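Prophage pi2 protein 01, integrase (Lactococcus lactis, PDB 3LYS) probably binds DNA as a phage-family integrase acting in DNA integration and recombination, and is represented here by its helical N-terminal core-binding domain. Local coordinates at residues A[13-18]-A[79-84]; A[40-45]-A[61-66]. The protein carries 1 engineered substitution. All coordinates share one frame; numbering follows the deposited sequence.

Contact 1: residues A[13-18]-A[79-84]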
ATOM      1  N   LYS A  13      -6.570   0.015   6.238  1.00 30.97           N
ATOM      2  CA  LYS A  13      -6.971   0.586   7.523  1.00 34.32           C
ATOM      3  C   LYS A  13      -7.166  -0.557   8.510  1.00 36.29           C
ATOM      4  O   LYS A  13      -6.598  -0.544   9.596  1.00 38.64           O
ATOM      5  CB  LYS A  13      -8.269   1.377   7.369  1.00 35.48           C
ATOM      6  CG  LYS A  13      -8.772   2.036   8.644  1.00 41.07           C
ATOM      7  CD  LYS A  13      -9.988   2.932   8.364  1.00 39.97           C
ATOM      8  CE  LYS A  13     -10.423   3.709   9.608  1.00 42.98           C
ATOM      9  NZ  LYS A  13     -10.903   2.834  10.720  1.00 42.75           N
ATOM     10  N   ASP A  14      -7.968  -1.541   8.112  1.00 34.85           N
ATOM     11  CA  ASP A  14      -8.258  -2.727   8.924  1.00 36.75           C
ATOM     12  C   ASP A  14      -6.937  -3.280   9.478  1.00 35.31           C
ATOM     13  O   ASP A  14      -6.782  -3.465  10.684  1.00 33.33           O
ATOM     14  CB  ASP A  14      -8.962  -3.766   8.029  1.00 41.21           C
ATOM     15  CG  ASP A  14      -9.594  -4.915   8.806  1.00 44.37           C
ATOM     16  OD1 ASP A  14      -8.894  -5.513   9.649  1.00 48.97           O
ATOM     17  OD2 ASP A  14     -10.784  -5.230   8.552  1.00 43.68           O
ATOM     18  N   TRP A  15      -5.991  -3.516   8.570  1.00 35.38           N
ATOM     19  CA  TRP A  15      -4.664  -4.043   8.885  1.00 35.46           C
ATOM     20  C   TRP A  15      -3.880  -3.169   9.867  1.00 39.30           C
ATOM     21  O   TRP A  15      -3.518  -3.617  10.961  1.00 39.51           O
ATOM     22  CB  TRP A  15      -3.844  -4.195   7.595  1.00 35.06           C
ATOM     23  CG  TRP A  15      -2.443  -4.688   7.810  1.00 33.05           C
ATOM     24  CD1 TRP A  15      -2.071  -5.953   8.106  1.00 32.98           C
ATOM     25  CD2 TRP A  15      -1.237  -3.895   7.825  1.00 32.14           C
ATOM     26  NE1 TRP A  15      -0.711  -6.009   8.316  1.00 36.06           N
ATOM     27  CE2 TRP A  15      -0.176  -4.760   8.150  1.00 31.26           C
ATOM     28  CE3 TRP A  15      -0.958  -2.539   7.602  1.00 28.15           C
ATOM     29  CZ2 TRP A  15       1.149  -4.320   8.256  1.00 28.14           C
ATOM     30  CZ3 TRP A  15       0.360  -2.100   7.708  1.00 27.56           C
ATOM     31  CH2 TRP A  15       1.396  -2.993   8.034  1.00 28.14           C
HETATM   32  N   MSE A  16      -3.621  -1.921   9.481  1.00 41.83           N
HETATM   33  CA  MSE A  16      -2.846  -1.005  10.319  1.00 43.75           C
HETATM   34  C   MSE A  16      -3.357  -0.891  11.739  1.00 41.19           C
HETATM   35  O   MSE A  16      -2.567  -0.858  12.679  1.00 42.61           O
HETATM   36  CB  MSE A  16      -2.787   0.385   9.669  1.00 47.78           C
HETATM   37  CG  MSE A  16      -4.128   1.121   9.536  1.00 55.03           C
HETATM   38 SE   MSE A  16      -4.010   2.867   8.600  1.00 55.08          SE
HETATM   39  CE  MSE A  16      -3.029   3.859   9.910  1.00 65.23           C
ATOM     40  N   GLU A  17      -4.675  -0.831  11.894  1.00 40.94           N
ATOM     41  CA  GLU A  17      -5.271  -0.715  13.219  1.00 40.50           C
ATOM     42  C   GLU A  17      -5.116  -2.003  14.015  1.00 39.86           C
ATOM     43  O   GLU A  17      -5.298  -2.004  15.223  1.00 41.85           O
ATOM     44  CB  GLU A  17      -6.751  -0.340  13.121  1.00 39.90           C
ATOM     45  CG  GLU A  17      -6.993   0.998  12.444  1.00 44.12           C
ATOM     46  CD  GLU A  17      -8.445   1.417  12.485  1.00 45.52           C
ATOM     47  OE1 GLU A  17      -9.319   0.522  12.479  1.00 44.44           O
ATOM     48  OE2 GLU A  17      -8.708   2.639  12.510  1.00 44.77           O
ATOM     49  N   LEU A  18      -4.773  -3.098  13.344  1.00 37.71           N
ATOM     50  CA  LEU A  18      -4.589  -4.362  14.034  1.00 33.13           C
ATOM     51  C   LEU A  18      -3.165  -4.598  14.479  1.00 34.83           C
ATOM     52  O   LEU A  18      -2.900  -4.816  15.658  1.00 35.07           O
ATOM     53  CB  LEU A  18      -4.991  -5.530  13.153  1.00 31.80           C
ATOM     54  CG  LEU A  18      -6.455  -5.909  13.181  1.00 32.15           C
ATOM     55  CD1 LEU A  18      -6.679  -7.074  12.248  1.00 33.11           C
ATOM     56  CD2 LEU A  18      -6.858  -6.277  14.588  1.00 31.92           C
ATOM     57  N   VAL A  79       2.574  -0.051   2.000  1.00 25.71           N
ATOM     58  CA  VAL A  79       1.541  -0.859   1.382  1.00 26.05           C
ATOM     59  C   VAL A  79       2.030  -2.288   1.261  1.00 27.60           C
ATOM     60  O   VAL A  79       1.297  -3.246   1.488  1.00 26.44           O
ATOM     61  CB  VAL A  79       1.216  -0.373  -0.025  1.00 27.22           C
ATOM     62  CG1 VAL A  79       0.138  -1.255  -0.627  1.00 27.58           C
ATOM     63  CG2 VAL A  79       0.783   1.084   0.004  1.00 23.83           C
ATOM     64  N   ARG A  80       3.285  -2.422   0.875  1.00 31.24           N
ATOM     65  CA  ARG A  80       3.884  -3.738   0.711  1.00 37.28           C
ATOM     66  C   ARG A  80       3.731  -4.557   1.990  1.00 38.04           C
ATOM     67  O   ARG A  80       3.280  -5.702   1.962  1.00 39.90           O
ATOM     68  CB  ARG A  80       5.365  -3.574   0.351  1.00 42.58           C
ATOM     69  CG  ARG A  80       6.121  -4.866   0.127  1.00 44.35           C
ATOM     70  CD  ARG A  80       7.387  -4.620  -0.671  1.00 46.64           C
ATOM     71  NE  ARG A  80       8.205  -5.816  -0.716  1.00 47.88           N
ATOM     72  CZ  ARG A  80       7.772  -6.998  -1.133  1.00 49.94           C
ATOM     73  NH1 ARG A  80       8.593  -8.047  -1.144  1.00 52.06           N
ATOM     74  NH2 ARG A  80       6.520  -7.134  -1.543  1.00 49.18           N
ATOM     75  N   ALA A  81       4.103  -3.955   3.113  1.00 35.22           N
ATOM     76  CA  ALA A  81       4.010  -4.639   4.390  1.00 35.40           C
ATOM     77  C   ALA A  81       2.607  -5.183   4.649  1.00 33.35           C
ATOM     78  O   ALA A  81       2.442  -6.300   5.136  1.00 31.60           O
ATOM     79  CB  ALA A  81       4.415  -3.701   5.505  1.00 36.78           C
ATOM     80  N   SER A  82       1.591  -4.397   4.332  1.00 32.38           N
ATOM     81  CA  SER A  82       0.230  -4.849   4.568  1.00 32.91           C
ATOM     82  C   SER A  82      -0.142  -6.023   3.684  1.00 33.70           C
ATOM     83  O   SER A  82      -0.985  -6.840   4.046  1.00 34.58           O
ATOM     84  CB  SER A  82      -0.755  -3.720   4.323  1.00 29.69           C
ATOM     85  OG  SER A  82      -0.565  -3.186   3.033  1.00 35.28           O
ATOM     86  N   ILE A  83       0.467  -6.103   2.509  1.00 34.51           N
ATOM     87  CA  ILE A  83       0.149  -7.206   1.619  1.00 37.51           C
ATOM     88  C   ILE A  83       0.794  -8.509   2.116  1.00 38.29           C
ATOM     89  O   ILE A  83       0.233  -9.600   1.947  1.00 33.73           O
ATOM     90  CB  ILE A  83       0.566  -6.873   0.178  1.00 33.54           C
ATOM     91  CG1 ILE A  83      -0.584  -6.159  -0.513  1.00 29.33           C
ATOM     92  CG2 ILE A  83       0.880  -8.125  -0.586  1.00 37.66           C
ATOM     93  CD1 ILE A  83      -0.911  -4.842   0.086  1.00 28.68           C
ATOM     94  N   GLN A  84       1.952  -8.376   2.762  1.00 39.08           N
ATOM     95  CA  GLN A  84       2.672  -9.522   3.304  1.00 38.91           C
ATOM     96  C   GLN A  84       1.792 -10.430   4.156  1.00 36.63           C
ATOM     97  O   GLN A  84       1.634 -11.609   3.851  1.00 33.52           O
ATOM     98  CB  GLN A  84       3.848  -9.057   4.152  1.00 42.85           C
ATOM     99  CG  GLN A  84       4.837  -8.209   3.408  1.00 52.19           C
ATOM    100  CD  GLN A  84       5.343  -8.887   2.149  1.00 57.65           C
ATOM    101  OE1 GLN A  84       4.632  -8.956   1.137  1.00 62.28           O
ATOM    102  NE2 GLN A  84       6.575  -9.397   2.200  1.00 54.94           N
TER

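Contact 2: residues A[40-45]-A[61-66]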
ATOM      1  N   LYS A  40      -6.709   5.856  -0.551  1.00 31.75           N
ATOM      2  CA  LYS A  40      -8.091   6.171  -0.878  1.00 34.62           C
ATOM      3  C   LYS A  40      -8.210   7.013  -2.134  1.00 35.45           C
ATOM      4  O   LYS A  40      -9.181   6.906  -2.889  1.00 36.01           O
ATOM      5  CB  LYS A  40      -8.773   6.882   0.298  1.00 31.91           C
ATOM      6  CG  LYS A  40      -8.936   6.034   1.544  1.00 25.00           C
ATOM      7  CD  LYS A  40      -9.760   6.772   2.575  1.00 23.85           C
ATOM      8  CE  LYS A  40      -9.961   5.936   3.829  1.00 36.24           C
ATOM      9  NZ  LYS A  40     -10.725   6.676   4.877  1.00 41.39           N
ATOM     10  N   THR A  41      -7.207   7.850  -2.354  1.00 39.87           N
ATOM     11  CA  THR A  41      -7.162   8.745  -3.514  1.00 42.01           C
ATOM     12  C   THR A  41      -6.764   7.989  -4.791  1.00 43.42           C
ATOM     13  O   THR A  41      -7.604   7.696  -5.638  1.00 45.32           O
ATOM     14  CB  THR A  41      -6.142   9.881  -3.280  1.00 42.30           C
ATOM     15  OG1 THR A  41      -6.455  10.557  -2.056  1.00 42.07           O
ATOM     16  CG2 THR A  41      -6.185  10.867  -4.415  1.00 38.83           C
ATOM     17  N   TYR A  42      -5.479   7.672  -4.909  1.00 40.25           N
ATOM     18  CA  TYR A  42      -4.962   6.972  -6.070  1.00 36.07           C
ATOM     19  C   TYR A  42      -5.613   5.637  -6.384  1.00 36.76           C
ATOM     20  O   TYR A  42      -5.660   5.223  -7.540  1.00 39.67           O
ATOM     21  CB  TYR A  42      -3.467   6.789  -5.916  1.00 30.11           C
ATOM     22  CG  TYR A  42      -2.746   8.096  -5.955  1.00 31.64           C
ATOM     23  CD1 TYR A  42      -2.241   8.592  -7.145  1.00 30.31           C
ATOM     24  CD2 TYR A  42      -2.582   8.849  -4.806  1.00 31.89           C
ATOM     25  CE1 TYR A  42      -1.585   9.800  -7.192  1.00 37.51           C
ATOM     26  CE2 TYR A  42      -1.930  10.062  -4.840  1.00 38.00           C
ATOM     27  CZ  TYR A  42      -1.430  10.531  -6.036  1.00 38.57           C
ATOM     28  OH  TYR A  42      -0.751  11.721  -6.086  1.00 46.76           O
HETATM   29  N   MSE A  43      -6.115   4.953  -5.367  1.00 38.62           N
HETATM   30  CA  MSE A  43      -6.753   3.664  -5.584  1.00 42.47           C
HETATM   31  C   MSE A  43      -8.105   3.623  -4.923  1.00 47.44           C
HETATM   32  O   MSE A  43      -8.255   3.064  -3.842  1.00 51.52           O
HETATM   33  CB  MSE A  43      -5.894   2.543  -5.023  1.00 38.69           C
HETATM   34  CG  MSE A  43      -4.643   2.280  -5.819  1.00 44.71           C
HETATM   35 SE   MSE A  43      -3.641   0.826  -5.060  1.00 47.66          SE
HETATM   36  CE  MSE A  43      -4.768  -0.642  -5.588  1.00 49.96           C
ATOM     37  N   PRO A  44      -9.115   4.206  -5.571  1.00 51.89           N
ATOM     38  CA  PRO A  44     -10.474   4.237  -5.033  1.00 56.18           C
ATOM     39  C   PRO A  44     -11.084   2.860  -4.779  1.00 57.80           C
ATOM     40  O   PRO A  44     -10.635   2.116  -3.902  1.00 62.29           O
ATOM     41  CB  PRO A  44     -11.239   5.023  -6.089  1.00 56.42           C
ATOM     42  CG  PRO A  44     -10.556   4.600  -7.337  1.00 59.40           C
ATOM     43  CD  PRO A  44      -9.099   4.720  -6.947  1.00 55.41           C
ATOM     44  N   ASN A  45     -12.105   2.510  -5.547  1.00 53.58           N
ATOM     45  CA  ASN A  45     -12.768   1.234  -5.339  1.00 50.35           C
ATOM     46  C   ASN A  45     -11.959   0.026  -5.791  1.00 49.27           C
ATOM     47  O   ASN A  45     -12.514  -1.022  -6.129  1.00 49.68           O
ATOM     48  CB  ASN A  45     -14.124   1.253  -6.027  1.00 50.11           C
ATOM     49  CG  ASN A  45     -15.017   2.342  -5.492  1.00 48.75           C
ATOM     50  OD1 ASN A  45     -15.380   2.334  -4.323  1.00 47.11           O
ATOM     51  ND2 ASN A  45     -15.366   3.298  -6.344  1.00 54.12           N
ATOM     52  N   ASN A  61       3.367   4.888 -10.402  1.00 27.95           N
ATOM     53  CA  ASN A  61       3.906   5.900 -11.313  1.00 31.44           C
ATOM     54  C   ASN A  61       3.113   7.197 -11.194  1.00 31.54           C
ATOM     55  O   ASN A  61       3.685   8.254 -10.939  1.00 33.21           O
ATOM     56  CB  ASN A  61       3.881   5.408 -12.767  1.00 34.57           C
ATOM     57  CG  ASN A  61       4.955   4.361 -13.054  1.00 37.38           C
ATOM     58  OD1 ASN A  61       6.160   4.615 -12.943  1.00 40.79           O
ATOM     59  ND2 ASN A  61       4.515   3.175 -13.427  1.00 38.82           N
ATOM     60  N   LYS A  62       1.798   7.110 -11.364  1.00 30.54           N
ATOM     61  CA  LYS A  62       0.940   8.287 -11.272  1.00 29.09           C
ATOM     62  C   LYS A  62       1.293   9.073 -10.005  1.00 27.70           C
ATOM     63  O   LYS A  62       1.351  10.299 -10.011  1.00 25.89           O
ATOM     64  CB  LYS A  62      -0.536   7.845 -11.264  1.00 29.55           C
ATOM     65  CG  LYS A  62      -1.597   8.949 -11.125  1.00 30.23           C
ATOM     66  CD  LYS A  62      -1.497   9.998 -12.225  1.00 33.43           C
ATOM     67  CE  LYS A  62      -1.577   9.383 -13.624  1.00 36.03           C
ATOM     68  NZ  LYS A  62      -1.314  10.381 -14.709  1.00 31.50           N
ATOM     69  N   PHE A  63       1.560   8.356  -8.925  1.00 29.50           N
ATOM     70  CA  PHE A  63       1.895   8.984  -7.657  1.00 31.47           C
ATOM     71  C   PHE A  63       3.238   9.712  -7.716  1.00 31.62           C
ATOM     72  O   PHE A  63       3.390  10.814  -7.186  1.00 27.88           O
ATOM     73  CB  PHE A  63       1.909   7.903  -6.566  1.00 30.12           C
ATOM     74  CG  PHE A  63       2.189   8.422  -5.180  1.00 33.46           C
ATOM     75  CD1 PHE A  63       3.500   8.679  -4.757  1.00 32.45           C
ATOM     76  CD2 PHE A  63       1.143   8.658  -4.296  1.00 28.26           C
ATOM     77  CE1 PHE A  63       3.761   9.163  -3.472  1.00 28.51           C
ATOM     78  CE2 PHE A  63       1.399   9.140  -3.016  1.00 28.51           C
ATOM     79  CZ  PHE A  63       2.715   9.394  -2.604  1.00 25.68           C
ATOM     80  N   ALA A  64       4.208   9.093  -8.375  1.00 32.92           N
ATOM     81  CA  ALA A  64       5.540   9.669  -8.468  1.00 39.35           C
ATOM     82  C   ALA A  64       5.610  10.994  -9.220  1.00 41.74           C
ATOM     83  O   ALA A  64       6.542  11.777  -9.016  1.00 45.04           O
ATOM     84  CB  ALA A  64       6.487   8.674  -9.099  1.00 36.80           C
ATOM     85  N   GLU A  65       4.637  11.258 -10.082  1.00 38.43           N
ATOM     86  CA  GLU A  65       4.671  12.494 -10.836  1.00 36.41           C
ATOM     87  C   GLU A  65       4.114  13.693 -10.073  1.00 37.89           C
ATOM     88  O   GLU A  65       3.775  14.707 -10.674  1.00 39.00           O
ATOM     89  CB  GLU A  65       3.950  12.317 -12.174  1.00 34.37           C
ATOM     90  CG  GLU A  65       2.555  11.751 -12.065  1.00 34.33           C
ATOM     91  CD  GLU A  65       1.887  11.520 -13.420  1.00 33.35           C
ATOM     92  OE1 GLU A  65       2.369  10.672 -14.196  1.00 26.18           O
ATOM     93  OE2 GLU A  65       0.880  12.197 -13.709  1.00 35.19           O
ATOM     94  N   THR A  66       4.035  13.584  -8.749  1.00 37.12           N
ATOM     95  CA  THR A  66       3.543  14.677  -7.908  1.00 37.33           C
ATOM     96  C   THR A  66       4.083  14.528  -6.495  1.00 37.04           C
ATOM     97  O   THR A  66       3.661  15.233  -5.583  1.00 35.23           O
ATOM     98  CB  THR A  66       1.981  14.714  -7.826  1.00 38.35           C
ATOM     99  OG1 THR A  66       1.457  13.376  -7.836  1.00 43.95           O
ATOM    100  CG2 THR A  66       1.394  15.513  -8.979  1.00 34.55           C
TER

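Contact 1: residues A[13-18]-A[79-84]
The indole of Trp15 lies with one face flat against the backbone of helix 69-88 at Ser82. Ser82 CA sits 3.6 Å above the ring plane, over its centre, and Ser82 CB makes a CH-pi contact, 3.7 Å from the centroid of the six-membered ring and 22° off its normal. Ser82 CB comes equally close to two atoms of that ring, 3.5 Å from both Trp15 CE3 and Trp15 CD2. At the far end of the indole, Trp15 CH2 meets Ala81 CB at 4.0 Å, while Ala81 O lies obliquely to the benzo ring.

Two small residues suit this place, because a short side chain lets the broad indole come down onto the main chain itself. The Trp15 CA-CB bond already points at the other helix, and with CG anti to the backbone N (chi1 178°) the ring is carried out across the gap. Ser82 turns its hydroxyl back toward the carbonyl oxygen of Val79 in its own helix, a bond modelled very short and so of doubtful geometry, and its CH2 faces the ring. The carbonyl oxygen of Ser82 in turn accepts a bond from Tyr11 OH, a second tie to helix 8-19. Tyr19 meets the indole with its plane at about 20°.

The contact is buried helix-helix packing, which joins the first helix, 8-19, to the last, 69-88, in the helical, SAM-like core-binding domain of a phage integrase.

Contact 2: residues A[40-45]-A[61-66]
With CG anti to its carbonyl carbon (chi1 -66°), Tyr42 extends its ring from the last turn of helix 26-42 toward helix 53-64. Phe63 answers with CG anti to its backbone N (chi1 -178°), its ring lying to one side of the tyrosine. The two side chains cross at about a right angle. Phe63 CD2 stands over one face of the Tyr42 ring, offset toward the rim, and comes within 3.4 Å of Tyr42 CE2. The rings are an oblique pair, with centroids 5.0 Å apart and planes at 56°. Phe63 CB lies over the same tyrosine ring in a CH-pi contact, 4.3 Å from its centroid.

These are the C-terminal ends of two successive helices of the SAM-like core-binding domain. A tyrosine suits such a partly exposed end, since its ring can pack while its hydroxyl reaches polar groups. Phenylalanine suits the buried partner: Phe63 also pairs edge-to-face with Tyr38, stacks with His67 and is approached by Phe75 of helix 69-88, an aromatic cluster at the junction of three helices.

At the rim of Tyr42, Lys62 CG lies near the ring plane, 4.0 Å from Tyr42 CE1. The lysine chain then curls back, carrying its ammonium group away to a salt bridge in which Lys62 NZ is 3.0 Å from Glu65 OE2; the aliphatic part serves the aromatic ring and the charge stays at the exposed surface. The tyrosine hydroxyl is hydrogen-bonded to His67 NE2, and its link across to Thr66 is weak, with Tyr42 OH 3.3 Å from Thr66 OG1 and either hydroxyl able to donate.

From the N terminus the chain first runs through helix 8-19, whose segment 13-18 is met again only by 79-84 of helix 69-88, closing contact 1 after 60 intervening residues. Within that span, helix 26-42 leads to 40-45, and after only 15 more residues the end of helix 53-64 returns at 61-66 to close contact 2. The smaller loop thus lies wholly inside the larger one, and the two do not cross. The centres of contact 1 and contact 2 are about 18 Å apart, on opposite sides of the chain's centre. Contact 1 ties the first helix to the last, contact 2 the two middle helices, so all four helices are included.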